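Local atomic coordinates of Lem22 (Legionella pneumophila subsp. pneumophila ATCC 43290, PDB entry 5WD9), a protein that is a Legionella effector whose molecular role is not established, but which probably acts in the infected host cell by binding partner proteins. Residues A[12-15]-A[16-20]; A[58-61]-A[62-66]; A[69-72]-A[73-77]. All coordinates share one frame; numbering follows the deposited sequence. Where two conformers were deposited one is given.

Interaction 1: A[12-15]-A[16-20]; sequences KEYM and EDQIA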
loop_
_atom_site.group_PDB
_atom_site.type_symbol
_atom_site.label_atom_id
_atom_site.label_comp_id
_atom_site.label_asym_id
_atom_site.label_seq_id
_atom_site.Cartn_x
_atom_site.Cartn_y
_atom_site.Cartn_z
ATOM N N LYS A 12 -0.490 1.569 -7.138
ATOM C CA LYS A 12 0.698 2.306 -6.742
ATOM C C LYS A 12 0.316 3.694 -6.265
ATOM O O LYS A 12 0.725 4.143 -5.185
ATOM C CB LYS A 12 1.663 2.376 -7.929
ATOM C CG LYS A 12 3.032 2.953 -7.607
ATOM C CD LYS A 12 3.086 4.461 -7.751
ATOM C CE LYS A 12 4.529 4.955 -7.651
ATOM N NZ LYS A 12 4.617 6.435 -7.623
ATOM N N GLU A 13 -0.491 4.385 -7.057
ATOM C CA GLU A 13 -0.817 5.756 -6.714
ATOM C C GLU A 13 -1.785 5.828 -5.545
ATOM O O GLU A 13 -1.697 6.760 -4.743
ATOM C CB GLU A 13 -1.316 6.493 -7.943
ATOM C CG GLU A 13 -0.233 6.561 -8.992
ATOM C CD GLU A 13 -0.584 7.442 -10.151
ATOM O OE1 GLU A 13 -1.597 8.171 -10.075
ATOM O OE2 GLU A 13 0.180 7.404 -11.137
ATOM N N TYR A 14 -2.676 4.841 -5.415
ATOM C CA TYR A 14 -3.560 4.770 -4.254
ATOM C C TYR A 14 -2.746 4.639 -2.971
ATOM O O TYR A 14 -2.970 5.366 -2.004
ATOM C CB TYR A 14 -4.501 3.575 -4.426
ATOM C CG TYR A 14 -5.470 3.382 -3.285
ATOM C CD1 TYR A 14 -6.756 3.875 -3.366
ATOM C CD2 TYR A 14 -5.110 2.690 -2.134
ATOM C CE1 TYR A 14 -7.651 3.693 -2.333
ATOM C CE2 TYR A 14 -6.005 2.514 -1.100
ATOM C CZ TYR A 14 -7.262 3.009 -1.215
ATOM O OH TYR A 14 -8.158 2.840 -0.169
ATOM N N MET A 15 -1.784 3.721 -2.962
ATOM C CA MET A 15 -0.970 3.521 -1.767
ATOM C C MET A 15 -0.150 4.756 -1.445
ATOM O O MET A 15 -0.052 5.155 -0.281
ATOM C CB MET A 15 -0.051 2.318 -1.948
ATOM C CG MET A 15 -0.780 0.984 -1.986
ATOM S SD MET A 15 0.358 -0.402 -2.204
ATOM C CE MET A 15 0.990 -0.566 -0.528
ATOM N N GLU A 16 0.457 5.372 -2.464
ATOM C CA GLU A 16 1.249 6.572 -2.223
ATOM C C GLU A 16 0.382 7.675 -1.633
ATOM O O GLU A 16 0.788 8.353 -0.681
ATOM C CB GLU A 16 1.913 7.026 -3.522
ATOM C CG GLU A 16 2.885 8.177 -3.344
ATOM C CD GLU A 16 3.834 8.314 -4.514
ATOM O OE1 GLU A 16 4.168 7.281 -5.140
ATOM O OE2 GLU A 16 4.239 9.457 -4.811
ATOM N N ASP A 17 -0.828 7.842 -2.166
ATOM C CA ASP A 17 -1.755 8.855 -1.677
ATOM C C ASP A 17 -2.147 8.591 -0.231
ATOM O O ASP A 17 -2.155 9.505 0.596
ATOM C CB ASP A 17 -2.994 8.854 -2.572
ATOM C CG ASP A 17 -4.039 9.827 -2.119
ATOM O OD1 ASP A 17 -3.888 11.021 -2.436
ATOM O OD2 ASP A 17 -5.012 9.408 -1.455
ATOM N N GLN A 18 -2.496 7.348 0.093
ATOM C CA GLN A 18 -2.914 7.046 1.458
ATOM C C GLN A 18 -1.760 7.160 2.444
ATOM O O GLN A 18 -1.948 7.637 3.565
ATOM C CB GLN A 18 -3.545 5.662 1.507
ATOM C CG GLN A 18 -4.796 5.515 0.640
ATOM C CD GLN A 18 -5.930 6.405 1.115
ATOM O OE1 GLN A 18 -6.595 6.085 2.100
ATOM N NE2 GLN A 18 -6.157 7.516 0.423
ATOM N N ILE A 19 -0.564 6.738 2.048
ATOM C CA ILE A 19 0.595 6.858 2.924
ATOM C C ILE A 19 0.893 8.325 3.196
ATOM O O ILE A 19 1.183 8.719 4.335
ATOM C CB ILE A 19 1.797 6.117 2.308
ATOM C CG1 ILE A 19 1.572 4.610 2.402
ATOM C CG2 ILE A 19 3.115 6.547 2.979
ATOM C CD1 ILE A 19 2.488 3.770 1.503
ATOM N N ALA A 20 0.782 9.166 2.165
ATOM C CA ALA A 20 1.005 10.596 2.350
ATOM C C ALA A 20 -0.027 11.190 3.302
ATOM O O ALA A 20 0.314 11.980 4.194
ATOM C CB ALA A 20 0.992 11.301 0.994
#
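Lys12 and Glu16 meet one helical turn apart on helix 4-24, the first helix of a three-helix bundle, and make an i to i+4 salt bridge along its surface. Their side chains run alongside each other in the same direction, and Lys12 NZ reaches Glu16 OE1 at 2.7 Å, approaching on the syn side of the carboxylate but 24° out of its plane. The lysine chain bends at chi2 (-88°) and is extended beyond, which turns its ammonium end toward the next turn, while the glutamate is extended past CG. Glu16 was modelled in two conformers, and the geometry given is that of one of them.

A second i to i+4 pair sits elsewhere on the same turns. Gln18 CG lies over one face of the Tyr14 ring, offset toward the rim and 4.0 Å from the ring centroid, a CH-pi contact. Its closest ring atom is Tyr14 CE2, 3.7 Å from Gln18 CG. The amide beyond is turned 30° from the ring plane.

Further out, helix 28-52 adjoins this pair: Asn37 and Glu41 touch Tyr14, and Asn37 ND2 holds Gln18 OE1 by a hydrogen bond. Met15 and Ile19, both buried, carry the inward side of the helix, Met15 against His42 and Ile19 against Glu73 and Leu77 of helix 58-87. Asp17 OD2 forms a salt bridge with Lys21 NZ; that oxygen also accepts a hydrogen bond from Gln18 NE2 at 2.9 Å, nearly along the C-O axis of the carboxylate and close to the plane of the amide.

Interaction 2: A[58-61]-A[62-66]; sequences EVVD and RLKIE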
loop_
_atom_site.group_PDB
_atom_site.type_symbol
_atom_site.label_atom_id
_atom_site.label_comp_id
_atom_site.label_asym_id
_atom_site.label_seq_id
_atom_site.Cartn_x
_atom_site.Cartn_y
_atom_site.Cartn_z
ATOM N N GLU A 58 7.981 -5.447 -18.729
ATOM C CA GLU A 58 8.733 -4.376 -18.084
ATOM C C GLU A 58 7.809 -3.400 -17.378
ATOM O O GLU A 58 8.122 -2.921 -16.279
ATOM C CB GLU A 58 9.549 -3.612 -19.117
ATOM C CG GLU A 58 10.755 -4.348 -19.633
ATOM C CD GLU A 58 11.593 -3.477 -20.543
ATOM O OE1 GLU A 58 11.036 -2.544 -21.154
ATOM O OE2 GLU A 58 12.796 -3.730 -20.653
ATOM N N VAL A 59 6.676 -3.073 -17.995
ATOM C CA VAL A 59 5.745 -2.109 -17.410
ATOM C C VAL A 59 5.216 -2.625 -16.079
ATOM O O VAL A 59 5.157 -1.898 -15.077
ATOM C CB VAL A 59 4.589 -1.833 -18.384
ATOM C CG1 VAL A 59 3.520 -1.007 -17.703
ATOM C CG2 VAL A 59 5.096 -1.130 -19.628
ATOM N N VAL A 60 4.813 -3.894 -16.058
ATOM C CA VAL A 60 4.316 -4.492 -14.831
ATOM C C VAL A 60 5.429 -4.605 -13.802
ATOM O O VAL A 60 5.233 -4.309 -12.618
ATOM C CB VAL A 60 3.659 -5.853 -15.117
ATOM C CG1 VAL A 60 3.316 -6.552 -13.805
ATOM C CG2 VAL A 60 2.419 -5.672 -15.958
ATOM N N ASP A 61 6.614 -5.029 -14.230
ATOM C CA ASP A 61 7.700 -5.229 -13.284
ATOM C C ASP A 61 8.105 -3.922 -12.617
ATOM O O ASP A 61 8.348 -3.889 -11.405
ATOM C CB ASP A 61 8.879 -5.882 -13.990
ATOM C CG ASP A 61 8.641 -7.366 -14.280
ATOM O OD1 ASP A 61 7.615 -7.928 -13.836
ATOM O OD2 ASP A 61 9.493 -7.975 -14.946
ATOM N N ARG A 62 8.175 -2.827 -13.380
ATOM C CA ARG A 62 8.489 -1.545 -12.764
ATOM C C ARG A 62 7.467 -1.191 -11.693
ATOM O O ARG A 62 7.821 -0.761 -10.585
ATOM C CB ARG A 62 8.542 -0.463 -13.842
ATOM C CG ARG A 62 8.988 0.883 -13.288
ATOM C CD ARG A 62 8.821 2.014 -14.308
ATOM N NE ARG A 62 9.738 1.902 -15.441
ATOM C CZ ARG A 62 9.416 1.494 -16.666
ATOM N NH1 ARG A 62 8.178 1.139 -16.992
ATOM N NH2 ARG A 62 10.356 1.454 -17.587
ATOM N N LEU A 63 6.185 -1.336 -12.021
ATOM C CA LEU A 63 5.146 -1.010 -11.055
ATOM C C LEU A 63 5.228 -1.913 -9.834
ATOM O O LEU A 63 5.045 -1.443 -8.712
ATOM C CB LEU A 63 3.775 -1.069 -11.725
ATOM C CG LEU A 63 3.472 0.106 -12.656
ATOM C CD1 LEU A 63 2.365 -0.283 -13.608
ATOM C CD2 LEU A 63 3.068 1.315 -11.807
ATOM N N LYS A 64 5.505 -3.210 -10.024
ATOM C CA LYS A 64 5.606 -4.111 -8.875
ATOM C C LYS A 64 6.735 -3.692 -7.949
ATOM O O LYS A 64 6.593 -3.736 -6.725
ATOM C CB LYS A 64 5.840 -5.545 -9.344
ATOM C CG LYS A 64 4.592 -6.249 -9.867
ATOM C CD LYS A 64 4.902 -7.690 -10.292
ATOM C CE LYS A 64 5.448 -8.505 -9.120
ATOM N NZ LYS A 64 5.683 -9.948 -9.479
ATOM N N ILE A 65 7.868 -3.271 -8.508
ATOM C CA ILE A 65 8.959 -2.816 -7.656
ATOM C C ILE A 65 8.568 -1.543 -6.900
ATOM O O ILE A 65 8.815 -1.416 -5.688
ATOM C CB ILE A 65 10.231 -2.632 -8.500
ATOM C CG1 ILE A 65 10.732 -3.995 -8.983
ATOM C CG2 ILE A 65 11.286 -1.888 -7.705
ATOM C CD1 ILE A 65 11.699 -3.926 -10.162
ATOM N N GLU A 66 7.926 -0.594 -7.590
ATOM C CA GLU A 66 7.460 0.623 -6.924
ATOM C C GLU A 66 6.467 0.303 -5.815
ATOM O O GLU A 66 6.535 0.878 -4.715
ATOM C CB GLU A 66 6.826 1.566 -7.948
ATOM C CG GLU A 66 7.823 2.150 -8.951
ATOM C CD GLU A 66 7.154 2.927 -10.077
ATOM O OE1 GLU A 66 5.911 2.951 -10.155
ATOM O OE2 GLU A 66 7.880 3.521 -10.909
HETATM O O HOH W 1 5.713 0.935 -15.450
HETATM O O HOH W 2 7.511 -10.006 -11.966
#
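Val60 and Lys64 touch through the aliphatic part of the lysine, whose CD comes to 4.0 Å from Val60 CG1 as the two side chains pass at a slant. The lysine conformation explains the meeting. Lys64 leaves the backbone toward the preceding residues and then bends at chi3 (60°), a kink that carries its ammonium end away from the valine. The nitrogen and the carboxylate of Asp61 remain apart, Asp61 OD1 lying 5.2 Å from Lys64 NZ, and a water fills the interval: it donates to Asp61 OD1 at 2.8 Å and accepts from Lys64 NZ at 3.1 Å. Asp61 OD1 is also hydrogen-bonded to Tyr53 OH in the connection before the helix, and the Tyr53 side chain touches both Val60 and Lys64.

Arg62 follows a different course. Its chain is extended through chi2 and then bends at chi3 (-68°), which folds the guanidinium back along the preceding turn. There it works through a second water, held in the guanidinium plane at its edge. This water accepts from Arg62 NH1 at 2.9 Å and donates to Val59 O. The same carbonyl takes the backbone bond from Leu63 N, a comparatively long 3.3 Å, so Val59 O serves two donors. Alongside, in the Val59 conformer given, Val59 CG1 and Leu63 CD1 make a looser apolar contact at 4.3 Å, and these side chains reach Val5 and Thr9 of helix 4-24. Val60 N, bonded to Ser57 OG, belongs to the first turn. These water-bridged i to i+3 pairs lie on the largely exposed first turns of helix 58-87, the last helix of a three-helix bundle, while Val59, Val60 and Leu63 touch helix 4-24.

Interaction 3: A[69-72]-A[73-77]; sequences SLYE and EMLEL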
loop_
_atom_site.group_PDB
_atom_site.type_symbol
_atom_site.label_atom_id
_atom_site.label_comp_id
_atom_site.label_asym_id
_atom_site.label_seq_id
_atom_site.Cartn_x
_atom_site.Cartn_y
_atom_site.Cartn_z
ATOM N N SER A 69 8.114 -1.162 -2.584
ATOM C CA SER A 69 8.694 -0.159 -1.701
ATOM C C SER A 69 7.619 0.497 -0.848
ATOM O O SER A 69 7.817 0.717 0.355
ATOM C CB SER A 69 9.411 0.891 -2.542
ATOM O OG SER A 69 9.934 1.924 -1.721
ATOM N N LEU A 70 6.479 0.830 -1.454
ATOM C CA LEU A 70 5.384 1.422 -0.694
ATOM C C LEU A 70 4.828 0.436 0.322
ATOM O O LEU A 70 4.454 0.826 1.434
ATOM C CB LEU A 70 4.291 1.875 -1.650
ATOM C CG LEU A 70 4.715 3.025 -2.554
ATOM C CD1 LEU A 70 3.738 3.158 -3.709
ATOM C CD2 LEU A 70 4.800 4.324 -1.760
ATOM N N TYR A 71 4.738 -0.842 -0.049
ATOM C CA TYR A 71 4.261 -1.858 0.882
ATOM C C TYR A 71 5.159 -1.941 2.104
ATOM O O TYR A 71 4.676 -1.992 3.243
ATOM C CB TYR A 71 4.177 -3.198 0.153
ATOM C CG TYR A 71 3.876 -4.381 1.026
ATOM C CD1 TYR A 71 2.637 -4.533 1.640
ATOM C CD2 TYR A 71 4.832 -5.355 1.246
ATOM C CE1 TYR A 71 2.370 -5.623 2.445
ATOM C CE2 TYR A 71 4.572 -6.448 2.038
ATOM C CZ TYR A 71 3.342 -6.569 2.635
ATOM O OH TYR A 71 3.120 -7.669 3.437
ATOM N N GLU A 72 6.480 -1.968 1.892
ATOM C CA GLU A 72 7.405 -2.055 3.015
ATOM C C GLU A 72 7.305 -0.827 3.905
ATOM O O GLU A 72 7.309 -0.940 5.132
ATOM C CB GLU A 72 8.835 -2.226 2.498
ATOM C CG GLU A 72 9.088 -3.584 1.880
ATOM C CD GLU A 72 9.183 -4.672 2.925
ATOM O OE1 GLU A 72 9.557 -4.363 4.077
ATOM O OE2 GLU A 72 8.883 -5.838 2.597
ATOM N N GLU A 73 7.191 0.359 3.303
ATOM C CA GLU A 73 7.026 1.562 4.108
ATOM C C GLU A 73 5.725 1.496 4.905
ATOM O O GLU A 73 5.684 1.857 6.092
ATOM C CB GLU A 73 7.025 2.785 3.192
ATOM C CG GLU A 73 6.889 4.092 3.973
ATOM C CD GLU A 73 6.792 5.314 3.087
ATOM O OE1 GLU A 73 6.545 5.176 1.875
ATOM O OE2 GLU A 73 6.953 6.427 3.632
ATOM N N MET A 74 4.651 1.046 4.258
ATOM C CA MET A 74 3.363 0.927 4.932
ATOM C C MET A 74 3.449 -0.005 6.130
ATOM O O MET A 74 2.884 0.284 7.191
ATOM C CB MET A 74 2.314 0.420 3.941
ATOM C CG MET A 74 0.925 0.225 4.537
ATOM S SD MET A 74 0.649 -1.402 5.268
ATOM C CE MET A 74 0.820 -2.447 3.816
ATOM N N LEU A 75 4.148 -1.137 5.979
ATOM C CA LEU A 75 4.250 -2.085 7.084
ATOM C C LEU A 75 4.881 -1.432 8.301
ATOM O O LEU A 75 4.396 -1.599 9.425
ATOM C CB LEU A 75 5.067 -3.302 6.658
ATOM C CG LEU A 75 4.446 -4.310 5.703
ATOM C CD1 LEU A 75 5.455 -5.425 5.491
ATOM C CD2 LEU A 75 3.121 -4.820 6.230
ATOM N N GLU A 76 5.947 -0.656 8.099
ATOM C CA GLU A 76 6.573 -0.025 9.249
ATOM C C GLU A 76 5.705 1.079 9.834
ATOM O O GLU A 76 5.577 1.178 11.056
ATOM C CB GLU A 76 7.968 0.494 8.930
ATOM C CG GLU A 76 8.574 1.127 10.167
ATOM C CD GLU A 76 10.071 1.223 10.121
ATOM O OE1 GLU A 76 10.644 1.024 9.032
ATOM O OE2 GLU A 76 10.669 1.494 11.184
ATOM N N LEU A 77 5.093 1.917 8.994
ATOM C CA LEU A 77 4.240 2.969 9.531
ATOM C C LEU A 77 3.040 2.393 10.269
ATOM O O LEU A 77 2.651 2.901 11.327
ATOM C CB LEU A 77 3.756 3.895 8.422
ATOM C CG LEU A 77 4.837 4.685 7.692
ATOM C CD1 LEU A 77 4.250 5.303 6.438
ATOM C CD2 LEU A 77 5.400 5.767 8.575
HETATM O O HOH W 3 8.225 3.901 0.057
#
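Tyr71 and Leu75 supply the aromatic part of this contact. Leu75 CG lies over one face of the ring, displaced toward its rim, and the branch ending in CD1 makes an off-centre CH-pi contact, 4.1 Å from the ring centroid and 30° off its normal. Leu75 CD1 is 3.7 Å from Tyr71 CE2. Having CG anti to the backbone N (chi1 172°) swings the tyrosine ring toward the next turn, where the leucine can lie against it. Tyr71 also stacks with the ring of His42 on helix 28-52.

The remaining apolar contact is made by Met74, whose CE methyl comes to 3.5 Å from Tyr71 CD1. Bends at both chi2 (-88°) and chi3 curl the thioether back toward the ring. This is one of two deposited conformers. Met74 is buried and also packs on Ala38 and His39, so tyrosine and methionine together face helix 28-52.

The polar links lie elsewhere round the helix. A water donates to Glu73 OE1 at 2.8 Å and lies 3.2 Å from Ser69 OG, bridging residues one turn apart. The other carboxylate oxygen, Glu73 OE2, forms a salt bridge with Lys23 of helix 4-24. Well round the helix from this bridge, Glu72 pairs with Arg68 of the same helix.

Among the backbone bonds, Glu76 N to Glu72 O is the longest of those joining the two segments, at 3.3 Å. With Leu70 and Leu77 on Ile19, and Met74 on helix 28-52, residues 69-77 touch both other helices, as expected of a helix in a three-helix bundle.

Overall arrangement
All three contacts lie within single helices, and interaction 1 touches each of the other two across the bundle. Interactions 2 and 3 follow each other on helix 58-87, with centres about 17 Å apart and no touch beyond their nearness in sequence. Helix 4-24 spans both: the centre of interaction 1 is about 16 Å from that of interaction 2 and about 11 Å from that of interaction 3. Lys12 packs on residues 62-66, with its CE 3.5 Å from Glu66 OE1, whereas Ile19 and Met15 meet residues 69-77, Ile19 CD1 lying 3.5 Å from Leu70 O. Interactions 1 and 3 are nearer the chain centre, interaction 2 nearer an end of the bundle.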